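Local coordinates for uncharacterized protein (Legionella pneumophila subsp. pneumophila str. Philadelphia 1, PDB 4RXV) that is of unknown detailed function but carries an N-terminal RavJ peptidase domain and probably acts as a papain-like effector enzyme, at residues A3-I9 with Q118-Y123; V22-I26 with W173-M177; Y77-A81 with Y107-V112; D124-S130 with A201-S207; T167-P172 with A184-K189. One frame throughout, in Å; residues are numbered along the deposited sequence. Where two conformers were deposited one is given.

Contact 1 (A3-I9 with Q118-Y123); sequences AIAPQQI and QIRTQY
Ile4 lays its CG2 methyl over the first turn of the 117-122 helix, 3.5 Å from the backbone O of Gln118. Its other branch, with CG1 anti to the backbone N (chi1 -171°), runs on toward Ile119. One residue earlier, the CB of Ala3 sits over the flat face of the Gln122 amide, 3.4 Å from CD. Deeper in, Ile9 CD1 and Ile119 CD1 are 3.4 Å apart, closer than usual for two methyl groups. The same Ile9 CD1 also approaches Tyr123 CE2 at 3.6 Å.

No direct hydrogen bond crosses the contact, and two waters supply the polar links. One donates to Ile4 O (2.8 Å), accepts from Gln122 NE2 and also bonds Tyr123 OH. The other accepts from Ile4 N and donates to Gln118 O, 2.7 Å away. The contact therefore grades from a hydrated outer side to an apolar floor, a plain case of an N-terminal arm docking on a short helix. Ile9 and Ile119 both rest on Leu144 of strand 136-146 and Leu113 of helix 105-114, while Pro6 and Tyr123 both touch Leu168 on strand 168-170.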
# COMPACT_ATOMS: atom_id res chain seq x y z
N ALA A 3 5.83 5.46 22.35
CA ALA A 3 6.13 4.83 21.07
C ALA A 3 5.77 5.75 19.92
O ALA A 3 5.24 6.84 20.12
CB ALA A 3 5.36 3.55 20.97
N ILE A 4 6.05 5.31 18.69
CA ILE A 4 5.66 6.08 17.53
C ILE A 4 4.13 6.15 17.43
O ILE A 4 3.43 5.17 17.67
CB ILE A 4 6.28 5.50 16.23
CG1 ILE A 4 6.05 6.45 15.06
CG2 ILE A 4 5.77 4.09 15.94
CD1 ILE A 4 6.80 6.11 13.79
N ALA A 5 3.62 7.34 17.15
CA ALA A 5 2.19 7.61 17.09
C ALA A 5 1.64 7.44 15.67
O ALA A 5 2.37 7.65 14.70
CB ALA A 5 1.93 9.03 17.54
N PRO A 6 0.33 7.14 15.56
CA PRO A 6 -0.29 7.10 14.24
C PRO A 6 0.02 8.33 13.39
O PRO A 6 0.28 8.20 12.18
CB PRO A 6 -1.77 6.94 14.57
CG PRO A 6 -1.78 6.16 15.86
CD PRO A 6 -0.60 6.73 16.62
N GLN A 7 0.04 9.52 13.96
CA GLN A 7 0.30 10.73 13.17
C GLN A 7 1.66 10.67 12.46
O GLN A 7 1.76 11.08 11.30
CB GLN A 7 0.25 11.98 14.06
CG GLN A 7 0.60 13.27 13.30
CD GLN A 7 0.69 14.48 14.21
OE1 GLN A 7 1.61 14.60 15.01
NE2 GLN A 7 -0.28 15.38 14.08
N GLN A 8 2.70 10.22 13.16
CA GLN A 8 4.03 10.15 12.55
C GLN A 8 4.11 9.05 11.50
O GLN A 8 4.83 9.19 10.53
CB GLN A 8 5.14 9.97 13.60
CG GLN A 8 5.65 11.28 14.21
CD GLN A 8 4.56 12.07 14.88
OE1 GLN A 8 4.00 11.63 15.89
NE2 GLN A 8 4.25 13.24 14.34
N ILE A 9 3.38 7.95 11.70
CA ILE A 9 3.33 6.88 10.70
C ILE A 9 2.65 7.43 9.45
O ILE A 9 3.13 7.25 8.30
CB ILE A 9 2.61 5.64 11.24
CG1 ILE A 9 3.35 5.09 12.46
CG2 ILE A 9 2.51 4.58 10.14
CD1 ILE A 9 2.64 3.95 13.14
N GLN A 118 11.10 2.18 14.55
CA GLN A 118 10.16 2.48 15.64
C GLN A 118 8.82 1.78 15.40
O GLN A 118 8.09 1.48 16.33
CB GLN A 118 9.98 3.98 15.79
CG GLN A 118 11.24 4.69 16.22
CD GLN A 118 11.07 6.19 16.27
OE1 GLN A 118 10.13 6.74 15.70
NE2 GLN A 118 11.98 6.87 16.95
N ILE A 119 8.50 1.51 14.14
CA ILE A 119 7.35 0.67 13.84
C ILE A 119 7.63 -0.77 14.30
O ILE A 119 6.75 -1.41 14.86
CB ILE A 119 6.98 0.71 12.37
CG1 ILE A 119 6.57 2.15 12.03
CG2 ILE A 119 5.87 -0.33 12.06
CD1 ILE A 119 5.17 2.28 11.54
N ARG A 120 8.85 -1.25 14.08
CA ARG A 120 9.21 -2.63 14.45
C ARG A 120 8.88 -2.97 15.90
O ARG A 120 8.53 -4.10 16.22
CB ARG A 120 10.72 -2.89 14.31
CG ARG A 120 11.27 -2.99 12.94
CD ARG A 120 11.01 -4.34 12.27
NE ARG A 120 11.55 -4.27 10.93
CZ ARG A 120 12.68 -4.83 10.52
NH1 ARG A 120 13.40 -5.60 11.31
NH2 ARG A 120 13.06 -4.62 9.29
N THR A 121 9.04 -2.01 16.80
CA THR A 121 8.86 -2.33 18.21
C THR A 121 7.45 -2.06 18.74
O THR A 121 7.13 -2.43 19.86
CB THR A 121 9.86 -1.57 19.09
OG1 THR A 121 9.62 -0.17 18.97
CG2 THR A 121 11.29 -1.86 18.66
N GLN A 122 6.62 -1.41 17.94
CA GLN A 122 5.27 -1.06 18.34
C GLN A 122 4.19 -1.88 17.62
O GLN A 122 3.15 -2.18 18.22
CB GLN A 122 5.04 0.43 18.11
CG GLN A 122 3.67 0.99 18.47
CD GLN A 122 3.36 1.00 19.96
OE1 GLN A 122 4.05 0.39 20.77
NE2 GLN A 122 2.32 1.73 20.33
N TYR A 123 4.42 -2.25 16.36
CA TYR A 123 3.44 -2.94 15.56
C TYR A 123 4.06 -4.12 14.84
O TYR A 123 5.23 -4.08 14.47
CB TYR A 123 2.86 -1.99 14.49
CG TYR A 123 2.00 -0.87 15.02
CD1 TYR A 123 0.70 -1.10 15.41
CD2 TYR A 123 2.48 0.43 15.13
CE1 TYR A 123 -0.10 -0.07 15.88
CE2 TYR A 123 1.69 1.45 15.62
CZ TYR A 123 0.40 1.19 16.00
OH TYR A 123 -0.35 2.24 16.49
O HOH W 1 1.15 3.66 18.45
O HOH W 2 7.78 2.88 18.64

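Contact 2 (V22-I26 with W173-M177); sequences VVADI and WAVGM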
# COMPACT_ATOMS: atom_id res chain seq x y z
N VAL A 22 0.86 6.68 -11.17
CA VAL A 22 -0.03 6.17 -12.19
C VAL A 22 -0.71 4.93 -11.61
O VAL A 22 -0.05 3.99 -11.19
CB VAL A 22 0.74 5.81 -13.47
CG1 VAL A 22 -0.18 5.07 -14.45
CG2 VAL A 22 1.32 7.05 -14.11
N VAL A 23 -2.03 4.95 -11.59
CA VAL A 23 -2.84 3.85 -11.09
C VAL A 23 -3.38 3.15 -12.36
O VAL A 23 -4.32 3.63 -13.01
CB VAL A 23 -3.98 4.33 -10.17
CG1 VAL A 23 -4.79 3.16 -9.70
CG2 VAL A 23 -3.41 5.08 -8.99
N ALA A 24 -2.75 2.04 -12.72
CA ALA A 24 -2.95 1.45 -14.05
C ALA A 24 -4.34 0.86 -14.26
O ALA A 24 -4.76 0.67 -15.41
CB ALA A 24 -1.87 0.40 -14.31
N ASP A 25 -5.06 0.59 -13.17
CA ASP A 25 -6.39 0.00 -13.24
C ASP A 25 -7.48 1.00 -12.84
O ASP A 25 -8.59 0.59 -12.53
CB ASP A 25 -6.49 -1.27 -12.39
CG ASP A 25 -6.12 -1.05 -10.94
OD1 ASP A 25 -5.75 0.08 -10.55
OD2 ASP A 25 -6.17 -2.05 -10.20
N ILE A 26 -7.17 2.30 -12.86
CA ILE A 26 -8.12 3.31 -12.42
C ILE A 26 -9.44 3.19 -13.19
O ILE A 26 -10.51 3.39 -12.63
CB ILE A 26 -7.49 4.72 -12.53
CG1 ILE A 26 -8.40 5.79 -11.94
CG2 ILE A 26 -7.09 5.05 -13.96
CD1 ILE A 26 -7.64 7.01 -11.50
N TRP A 173 -3.26 2.50 -2.65
CA TRP A 173 -4.13 2.55 -3.82
C TRP A 173 -5.30 3.49 -3.61
O TRP A 173 -5.65 4.24 -4.52
CB TRP A 173 -4.58 1.15 -4.20
CG TRP A 173 -5.37 1.05 -5.47
CD1 TRP A 173 -4.89 0.98 -6.75
CD2 TRP A 173 -6.79 0.90 -5.57
NE1 TRP A 173 -5.93 0.79 -7.63
CE2 TRP A 173 -7.10 0.74 -6.93
CE3 TRP A 173 -7.81 0.86 -4.64
CZ2 TRP A 173 -8.43 0.56 -7.39
CZ3 TRP A 173 -9.14 0.69 -5.09
CH2 TRP A 173 -9.42 0.53 -6.45
N ALA A 174 -5.89 3.50 -2.40
CA ALA A 174 -6.98 4.43 -2.13
C ALA A 174 -6.51 5.87 -2.34
O ALA A 174 -7.29 6.71 -2.79
CB ALA A 174 -7.49 4.26 -0.72
N VAL A 175 -5.26 6.18 -1.98
CA VAL A 175 -4.71 7.53 -2.14
C VAL A 175 -4.44 7.82 -3.63
O VAL A 175 -4.73 8.91 -4.12
CB VAL A 175 -3.45 7.69 -1.28
CG1 VAL A 175 -2.86 9.11 -1.43
CG2 VAL A 175 -3.80 7.45 0.18
N GLY A 176 -3.92 6.83 -4.35
CA GLY A 176 -3.82 6.93 -5.80
C GLY A 176 -5.16 7.20 -6.47
O GLY A 176 -5.24 7.93 -7.47
N MET A 177 -6.22 6.66 -5.90
CA MET A 177 -7.60 6.79 -6.35
C MET A 177 -8.29 8.03 -5.77
O MET A 177 -9.50 8.17 -5.91
CB MET A 177 -8.39 5.53 -6.02
CG MET A 177 -7.90 4.29 -6.77
SD MET A 177 -8.19 4.36 -8.56
CE MET A 177 -9.95 4.04 -8.61
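Trp173 points its indole NE1 at Asp25, donating to OD1 over 3.0 Å in a nearly straight bond (N-H...O 167°). The acceptor lies in the plane of the indole and is met on the syn side of the carboxylate, which is turned 73° from the ring. Asp25 CG stands between its backbone N and carbonyl carbon (chi1 57°), which brings the carboxylate to the indole. Beside this bond, Val23 CG1 comes within 3.3 Å of Trp173 NE1, so the polar link has an apolar flank. The other Val23 methyl, CG2, settles 3.7 Å from Gly176 CA, where the lack of a side chain permits the close fit. Met177 folds back on its own segment and sets CG over the centre of one indole face. Its SD then falls between two partners, 3.7 Å from Ile26 CG1 and 3.8 Å from Val23 CG1.

The strand that brings in Val23 ends in a type I beta turn, closed by Ile26 N bonding to Val23 O, and Asp25 stands at the third position of that turn. The indole thus links the turn to the helix that follows strand 168-170. In a CA-clan peptidase domain this is consistent with the surroundings of a papain-like active site: the second carboxylate oxygen, Asp25 OD2, accepts from the backbone N of Cys102, and the Trp173 ring meets that of His139.

Farther out, Phe29 packs edge-to-face with Trp173. On the helix side, Gly176 O is hydrogen-bonded by Ser42 OG of helix 37-50, and Met177 is tied through its backbone to Ala34.

Contact 3 (Y77-A81 with Y107-V112); sequences YIKFA and YHSAGV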
# COMPACT_ATOMS: atom_id res chain seq x y z
N TYR A 77 9.24 -6.88 0.56
CA TYR A 77 8.40 -5.68 0.61
C TYR A 77 9.25 -4.41 0.56
O TYR A 77 8.90 -3.46 -0.13
CB TYR A 77 7.52 -5.69 1.85
CG TYR A 77 6.45 -6.76 1.79
CD1 TYR A 77 5.35 -6.60 0.97
CD2 TYR A 77 6.55 -7.92 2.54
CE1 TYR A 77 4.37 -7.57 0.88
CE2 TYR A 77 5.57 -8.91 2.46
CZ TYR A 77 4.48 -8.72 1.62
OH TYR A 77 3.49 -9.66 1.48
N ILE A 78 10.38 -4.41 1.26
CA ILE A 78 11.28 -3.26 1.21
C ILE A 78 11.80 -3.06 -0.22
O ILE A 78 11.81 -1.93 -0.74
CB ILE A 78 12.41 -3.43 2.25
CG1 ILE A 78 11.80 -3.44 3.67
CG2 ILE A 78 13.47 -2.37 2.08
CD1 ILE A 78 12.81 -3.66 4.79
N LYS A 79 12.19 -4.14 -0.88
CA LYS A 79 12.66 -4.04 -2.26
C LYS A 79 11.57 -3.54 -3.20
O LYS A 79 11.86 -2.80 -4.12
CB LYS A 79 13.21 -5.38 -2.73
CG LYS A 79 14.65 -5.62 -2.32
CD LYS A 79 15.20 -6.86 -2.99
CE LYS A 79 14.65 -8.10 -2.33
NZ LYS A 79 14.76 -9.29 -3.19
N PHE A 80 10.34 -3.96 -2.96
CA PHE A 80 9.21 -3.53 -3.79
C PHE A 80 9.11 -2.00 -3.76
O PHE A 80 9.02 -1.35 -4.80
CB PHE A 80 7.92 -4.20 -3.31
CG PHE A 80 6.71 -3.92 -4.18
CD1 PHE A 80 6.01 -2.75 -4.07
CD2 PHE A 80 6.26 -4.88 -5.07
CE1 PHE A 80 4.90 -2.51 -4.85
CE2 PHE A 80 5.14 -4.66 -5.86
CZ PHE A 80 4.46 -3.46 -5.74
N ALA A 81 9.15 -1.42 -2.56
CA ALA A 81 9.08 0.03 -2.43
C ALA A 81 10.28 0.70 -3.10
O ALA A 81 10.13 1.71 -3.79
CB ALA A 81 9.03 0.40 -0.98
N TYR A 107 1.92 -3.44 -1.17
CA TYR A 107 3.23 -3.99 -0.89
C TYR A 107 4.23 -2.85 -0.68
O TYR A 107 5.18 -3.01 0.08
CB TYR A 107 3.68 -4.89 -2.01
CG TYR A 107 2.80 -6.09 -2.32
CD1 TYR A 107 1.74 -6.49 -1.52
CD2 TYR A 107 3.02 -6.81 -3.49
CE1 TYR A 107 0.95 -7.57 -1.86
CE2 TYR A 107 2.25 -7.89 -3.82
CZ TYR A 107 1.21 -8.25 -3.01
OH TYR A 107 0.42 -9.34 -3.32
N HIS A 108 4.05 -1.74 -1.39
CA HIS A 108 4.94 -0.59 -1.25
C HIS A 108 4.91 -0.11 0.19
O HIS A 108 5.95 0.08 0.82
CB HIS A 108 4.49 0.50 -2.20
CG HIS A 108 5.41 1.66 -2.31
ND1 HIS A 108 5.65 2.54 -1.28
CD2 HIS A 108 6.13 2.09 -3.37
CE1 HIS A 108 6.50 3.45 -1.71
NE2 HIS A 108 6.80 3.20 -2.97
N SER A 109 3.72 0.13 0.71
CA SER A 109 3.57 0.61 2.09
C SER A 109 4.04 -0.42 3.11
O SER A 109 4.62 -0.03 4.13
CB SER A 109 2.14 1.01 2.40
OG SER A 109 1.71 2.08 1.59
N ALA A 110 3.83 -1.71 2.86
CA ALA A 110 4.39 -2.72 3.75
C ALA A 110 5.90 -2.55 3.85
O ALA A 110 6.46 -2.63 4.95
CB ALA A 110 4.01 -4.11 3.28
N GLY A 111 6.58 -2.30 2.72
CA GLY A 111 8.01 -2.06 2.75
C GLY A 111 8.40 -0.83 3.53
O GLY A 111 9.32 -0.87 4.35
N VAL A 112 7.70 0.28 3.30
CA VAL A 112 7.96 1.51 4.04
C VAL A 112 7.87 1.27 5.55
O VAL A 112 8.70 1.75 6.31
CB VAL A 112 6.99 2.62 3.59
CG1 VAL A 112 7.03 3.81 4.50
CG2 VAL A 112 7.27 3.03 2.13
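Helices 77-81 and 107-112 cross at 112° with their axes only 6.9 Å apart at the closest point. So short a separation depends on small residues at the crossing, and here Gly111 and Ala81 fill that role in a helix pair flanked by an aromatic cluster. Gly111 CA lies 3.3 Å from Tyr77 O in a CA-H...O contact, a backbone-to-backbone approach that a glycine allows.

To one side, Tyr77, Phe80 and Tyr107 form two linked edge-to-face pairs. The edge of Tyr77 is directed, with some offset, at the face of Tyr107, their centroids 5.6 Å apart. Tyr107 in turn presents its own edge to the face of Phe80, with planes at 76°. The ring rotation (chi2 -10°) brings the Tyr107 plane almost into line with the bond from CA to CB; one face meets Tyr77 while an edge meets Phe80. Its CB meanwhile stands 3.7 Å from the Phe80 centroid, over the face. Ala110 CB adds a methyl beside Tyr77, 3.7 Å from CD1. Tyr77, through its OH, and Tyr107, through CE1, touch Val127 of strand 123-133.

The polar ends turn to other parts of the chain: Tyr107 OH bonds to Leu69 O, while the His108 ring is held on two sides, ND1 by Tyr18 OH and NE2 by Asn85 OD1. With its rotation fixed in this way, the His108 ring offers a flat face to the neighbouring helix, and Ala81 CB sits squarely above it, 3.9 Å from the ring centroid.

Contact 4 (D124-S130 with A201-S207); sequences DVAVIGS and ATVNYQS
Ile128 fits its two arms into separate hollows of the facing strand. CG2 leans on Val203 CG2 at 4.0 Å, and CD1 reaches the small Ala201, 3.8 Å from its CB. Ile128 CG1 stands between the backbone N and the carbonyl carbon (chi1 70°), sending the long arm to the Ala201 side. On this face Ala126 is the low spot, bordered by Val203 and Gln206. The opposite face follows the same logic: Val127 rises against Tyr205, whereas Gly129 makes a dip over which Thr202 CG2 lies, 3.9 Å from Gly129 O.

The backbones swell at one point. Val127 O takes two N-H groups, Asn204 N at 2.9 Å and Tyr205 N at 3.2 Å, both in its carbonyl plane, because an extra residue has entered the second strand. At the far end Ser207 curls back: its OG accepts from Val125 N almost in line (174°), its own N donates to Val125 O, and that N also lies above a face of the Tyr205 ring. A water joins Ser207 OG to Asp124 OD1, which also forms a salt bridge with Lys147.

Helix 105-114 covers the Val127 face through Tyr107 and Ala110, and Leu151 lies against Ala126 and Val203. The antiparallel pair contains a classic beta bulge, Asn204 and Tyr205 opposite Val127, here in the pairing of the outermost strand 202-206 with the inner strand 123-133 of the four-stranded sheet of the peptidase domain.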
# COMPACT_ATOMS: atom_id res chain seq x y z
N ASP A 124 3.24 -5.13 14.59
CA ASP A 124 3.52 -6.12 13.57
C ASP A 124 2.84 -5.66 12.27
O ASP A 124 1.91 -4.85 12.30
CB ASP A 124 2.99 -7.50 13.99
CG ASP A 124 3.62 -8.02 15.26
OD1 ASP A 124 4.86 -8.02 15.34
OD2 ASP A 124 2.89 -8.49 16.17
N VAL A 125 3.32 -6.17 11.13
CA VAL A 125 2.80 -5.79 9.82
C VAL A 125 2.16 -7.00 9.20
O VAL A 125 2.69 -8.11 9.30
CB VAL A 125 3.93 -5.24 8.93
CG1 VAL A 125 3.42 -4.91 7.54
CG2 VAL A 125 4.53 -3.99 9.55
N ALA A 126 1.01 -6.81 8.57
CA ALA A 126 0.38 -7.88 7.82
C ALA A 126 -0.06 -7.36 6.47
O ALA A 126 -0.27 -6.15 6.29
CB ALA A 126 -0.81 -8.46 8.56
N VAL A 127 -0.19 -8.26 5.51
CA VAL A 127 -0.76 -7.91 4.20
C VAL A 127 -1.89 -8.87 3.94
O VAL A 127 -1.74 -10.10 4.11
CB VAL A 127 0.31 -7.98 3.09
CG1 VAL A 127 -0.31 -7.61 1.73
CG2 VAL A 127 1.47 -7.07 3.41
N ILE A 128 -3.03 -8.32 3.57
CA ILE A 128 -4.26 -9.07 3.42
C ILE A 128 -4.86 -8.85 2.04
O ILE A 128 -4.71 -7.80 1.41
CB ILE A 128 -5.32 -8.68 4.50
CG1 ILE A 128 -5.87 -7.26 4.28
CG2 ILE A 128 -4.71 -8.82 5.90
CD1 ILE A 128 -6.99 -6.85 5.26
N GLY A 129 -5.54 -9.89 1.56
CA GLY A 129 -6.40 -9.76 0.40
C GLY A 129 -7.78 -9.41 0.87
O GLY A 129 -8.35 -10.04 1.76
N SER A 130 -8.34 -8.38 0.26
CA SER A 130 -9.62 -7.82 0.65
C SER A 130 -10.46 -7.55 -0.61
O SER A 130 -10.11 -7.99 -1.70
CB SER A 130 -9.39 -6.57 1.51
OG SER A 130 -10.57 -5.92 1.95
N ALA A 201 -11.60 -11.02 4.57
CA ALA A 201 -10.26 -10.89 4.00
C ALA A 201 -9.47 -12.15 4.25
O ALA A 201 -9.89 -13.00 5.04
CB ALA A 201 -9.54 -9.66 4.61
N THR A 202 -8.35 -12.29 3.57
CA THR A 202 -7.44 -13.39 3.75
C THR A 202 -6.06 -12.84 4.09
O THR A 202 -5.61 -11.87 3.51
CB THR A 202 -7.41 -14.31 2.50
OG1 THR A 202 -6.62 -15.46 2.80
CG2 THR A 202 -6.88 -13.61 1.26
N VAL A 203 -5.36 -13.47 5.01
CA VAL A 203 -4.10 -12.92 5.48
C VAL A 203 -2.94 -13.61 4.81
O VAL A 203 -2.61 -14.76 5.14
CB VAL A 203 -3.97 -13.00 7.00
CG1 VAL A 203 -2.70 -12.29 7.44
CG2 VAL A 203 -5.18 -12.37 7.68
N ASN A 204 -2.29 -12.92 3.87
CA ASN A 204 -1.25 -13.52 3.06
C ASN A 204 0.15 -13.41 3.63
O ASN A 204 1.02 -14.17 3.25
CB ASN A 204 -1.30 -12.99 1.64
CG ASN A 204 -2.54 -13.47 0.91
OD1 ASN A 204 -3.31 -12.67 0.38
ND2 ASN A 204 -2.76 -14.76 0.93
N TYR A 205 0.37 -12.46 4.52
CA TYR A 205 1.68 -12.27 5.14
C TYR A 205 1.49 -11.71 6.53
O TYR A 205 0.70 -10.78 6.71
CB TYR A 205 2.56 -11.32 4.30
CG TYR A 205 3.86 -10.93 5.00
CD1 TYR A 205 4.92 -11.81 5.04
CD2 TYR A 205 4.00 -9.71 5.63
CE1 TYR A 205 6.11 -11.46 5.67
CE2 TYR A 205 5.19 -9.35 6.26
CZ TYR A 205 6.23 -10.23 6.29
OH TYR A 205 7.39 -9.86 6.93
N GLN A 206 2.23 -12.26 7.48
CA GLN A 206 2.33 -11.71 8.84
C GLN A 206 3.80 -11.63 9.22
O GLN A 206 4.49 -12.66 9.31
CB GLN A 206 1.59 -12.57 9.86
CG GLN A 206 0.12 -12.69 9.57
CD GLN A 206 -0.72 -13.31 10.69
OE1 GLN A 206 -0.73 -12.83 11.82
NE2 GLN A 206 -1.45 -14.36 10.37
N SER A 207 4.31 -10.43 9.47
CA SER A 207 5.70 -10.28 9.88
C SER A 207 5.99 -11.05 11.16
O SER A 207 7.12 -11.49 11.38
CB SER A 207 6.10 -8.82 10.02
OG SER A 207 5.43 -8.17 11.09
O HOH W 3 6.59 -8.37 13.54

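Contact 5 (T167-P172 with A184-K189); sequences TLIVDP and ALAIPK
The carbonyl oxygen of Ile169 is approached by two successive N-H groups of the facing chain. Ile187 N donates to it in the carbonyl plane, on a lone pair, at 3.2 Å; Ala186 N is nearer but strongly bent, and that bond is weak. In return Ile169 N gives Ile187 O a straight bond of 2.8 Å (175°). Farther along, Asp171 N donates to Ala184 O, also over 2.8 Å.

Ala186 and Ile187 together face Ile169, the pattern of a G1 beta bulge. Ala186 adopts a left-handed backbone conformation (phi 67°, psi 61°); a positive phi is characteristic of the first position of a G1 bulge, where glycine is more common. The chain turns a corner there, and residues 184-189 cover the side of strand 168-170 that faces away from strand 136-146. Side chains close the seam: Ile169 CD1 reaches over the backbone to Lys189 CA at 3.6 Å, and Leu168 CD2 rests 3.8 Å from Ala186 O. Ile187 folds its CD1 back to 3.5 Å from Ile169 O. A water spans the outer end, donating to Thr167 O and accepting from Lys189 N.

Beyond the bulge, Asp171 holds CG anti to its backbone N, which carries the carboxylate away from the seam. OD1 accepts from Ala174 N as an N-cap of helix 172-176, while OD2 bonds His139 NE2, a pairing consistent with the His-Asp half of a papain-like catalytic site. On the other flank Val170 packs on Ser109 and Leu113 of helix 105-114, with Leu13 of helix 6-14 touching both Val170 and Leu185.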
# COMPACT_ATOMS: atom_id res chain seq x y z
N THR A 167 -5.77 -1.92 15.43
CA THR A 167 -5.27 -2.15 14.08
C THR A 167 -5.43 -0.89 13.24
O THR A 167 -6.45 -0.23 13.29
CB THR A 167 -5.98 -3.33 13.42
OG1 THR A 167 -5.75 -4.50 14.20
CG2 THR A 167 -5.45 -3.56 12.02
N LEU A 168 -4.39 -0.57 12.47
CA LEU A 168 -4.43 0.52 11.51
C LEU A 168 -4.31 -0.00 10.08
O LEU A 168 -3.55 -0.92 9.79
CB LEU A 168 -3.30 1.50 11.76
CG LEU A 168 -3.32 2.16 13.13
CD1 LEU A 168 -2.02 2.92 13.38
CD2 LEU A 168 -4.50 3.12 13.27
N ILE A 169 -5.11 0.58 9.20
CA ILE A 169 -5.17 0.20 7.80
C ILE A 169 -4.26 1.13 6.99
O ILE A 169 -4.23 2.35 7.24
CB ILE A 169 -6.64 0.28 7.31
CG1 ILE A 169 -7.44 -0.85 7.97
CG2 ILE A 169 -6.78 0.25 5.81
CD1 ILE A 169 -8.90 -0.53 8.12
N VAL A 170 -3.60 0.59 5.98
CA VAL A 170 -2.71 1.33 5.11
C VAL A 170 -3.01 0.88 3.66
O VAL A 170 -2.73 -0.25 3.27
CB VAL A 170 -1.23 1.12 5.48
CG1 VAL A 170 -0.37 1.99 4.58
CG2 VAL A 170 -1.01 1.45 6.97
N ASP A 171 -3.53 1.82 2.87
CA ASP A 171 -4.03 1.53 1.54
C ASP A 171 -3.57 2.62 0.57
O ASP A 171 -4.31 3.57 0.28
CB ASP A 171 -5.56 1.43 1.58
CG ASP A 171 -6.15 0.92 0.28
OD1 ASP A 171 -5.45 0.86 -0.76
OD2 ASP A 171 -7.36 0.57 0.31
N PRO A 172 -2.35 2.49 0.04
CA PRO A 172 -1.86 3.51 -0.89
C PRO A 172 -2.68 3.61 -2.18
O PRO A 172 -2.81 4.69 -2.74
CB PRO A 172 -0.43 3.07 -1.18
CG PRO A 172 -0.39 1.60 -0.85
CD PRO A 172 -1.32 1.47 0.33
N ALA A 184 -7.04 6.51 4.48
CA ALA A 184 -6.24 5.47 3.85
C ALA A 184 -4.89 5.17 4.47
O ALA A 184 -4.41 4.06 4.29
CB ALA A 184 -6.03 5.82 2.38
N LEU A 185 -4.23 6.13 5.09
CA LEU A 185 -2.84 5.95 5.52
C LEU A 185 -2.74 5.92 7.05
O LEU A 185 -2.61 6.96 7.71
CB LEU A 185 -1.94 7.04 4.93
CG LEU A 185 -1.89 7.09 3.39
CD1 LEU A 185 -0.98 8.20 2.90
CD2 LEU A 185 -1.46 5.73 2.78
N ALA A 186 -2.76 4.70 7.59
CA ALA A 186 -2.60 4.41 9.01
C ALA A 186 -3.78 4.94 9.82
O ALA A 186 -3.63 5.80 10.70
CB ALA A 186 -1.27 4.91 9.53
N ILE A 187 -4.97 4.43 9.49
CA ILE A 187 -6.20 4.87 10.11
C ILE A 187 -7.05 3.68 10.56
O ILE A 187 -6.93 2.58 10.04
CB ILE A 187 -7.05 5.82 9.16
CG1 ILE A 187 -7.88 5.10 8.05
CG2 ILE A 187 -6.18 6.91 8.56
CD1 ILE A 187 -7.15 4.29 7.07
N PRO A 188 -7.90 3.90 11.56
CA PRO A 188 -8.81 2.83 11.97
C PRO A 188 -9.89 2.54 10.95
O PRO A 188 -10.20 3.38 10.10
CB PRO A 188 -9.42 3.36 13.27
CG PRO A 188 -9.29 4.83 13.16
CD PRO A 188 -8.08 5.12 12.35
N LYS A 189 -10.50 1.36 11.04
CA LYS A 189 -11.49 0.95 10.05
C LYS A 189 -12.65 1.91 9.90
O LYS A 189 -13.15 2.07 8.81
CB LYS A 189 -12.00 -0.46 10.35
CG LYS A 189 -12.76 -0.61 11.65
CD LYS A 189 -13.25 -2.05 11.82
CE LYS A 189 -14.26 -2.18 12.95
NZ LYS A 189 -13.72 -1.69 14.24
O HOH W 4 -9.25 -0.45 12.89

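Overall arrangement
Contacts 3, 4 and 5 gather round helix 105-114 and the four-stranded antiparallel sheet, contact 3 touching both contact 4 (centres 13 Å apart) and contact 5 (15 Å). Contacts 4 and 5 reach the two outermost strands, 202-206 and 168-170, without touching each other. Contact 1 lies at the periphery but meets contact 5 through Ile9 and Tyr123; contact 2 lies about 26 Å from it, centre to centre, across the middle of the chain. Contacts 1 and 2 alternate along the sequence, and contact 2 spans 146 residues. Contact 2 touches contact 5 through Val175 and Ala184 and brings the early turn 22-26 to helix 172-176, an arrangement consistent with a papain-like domain.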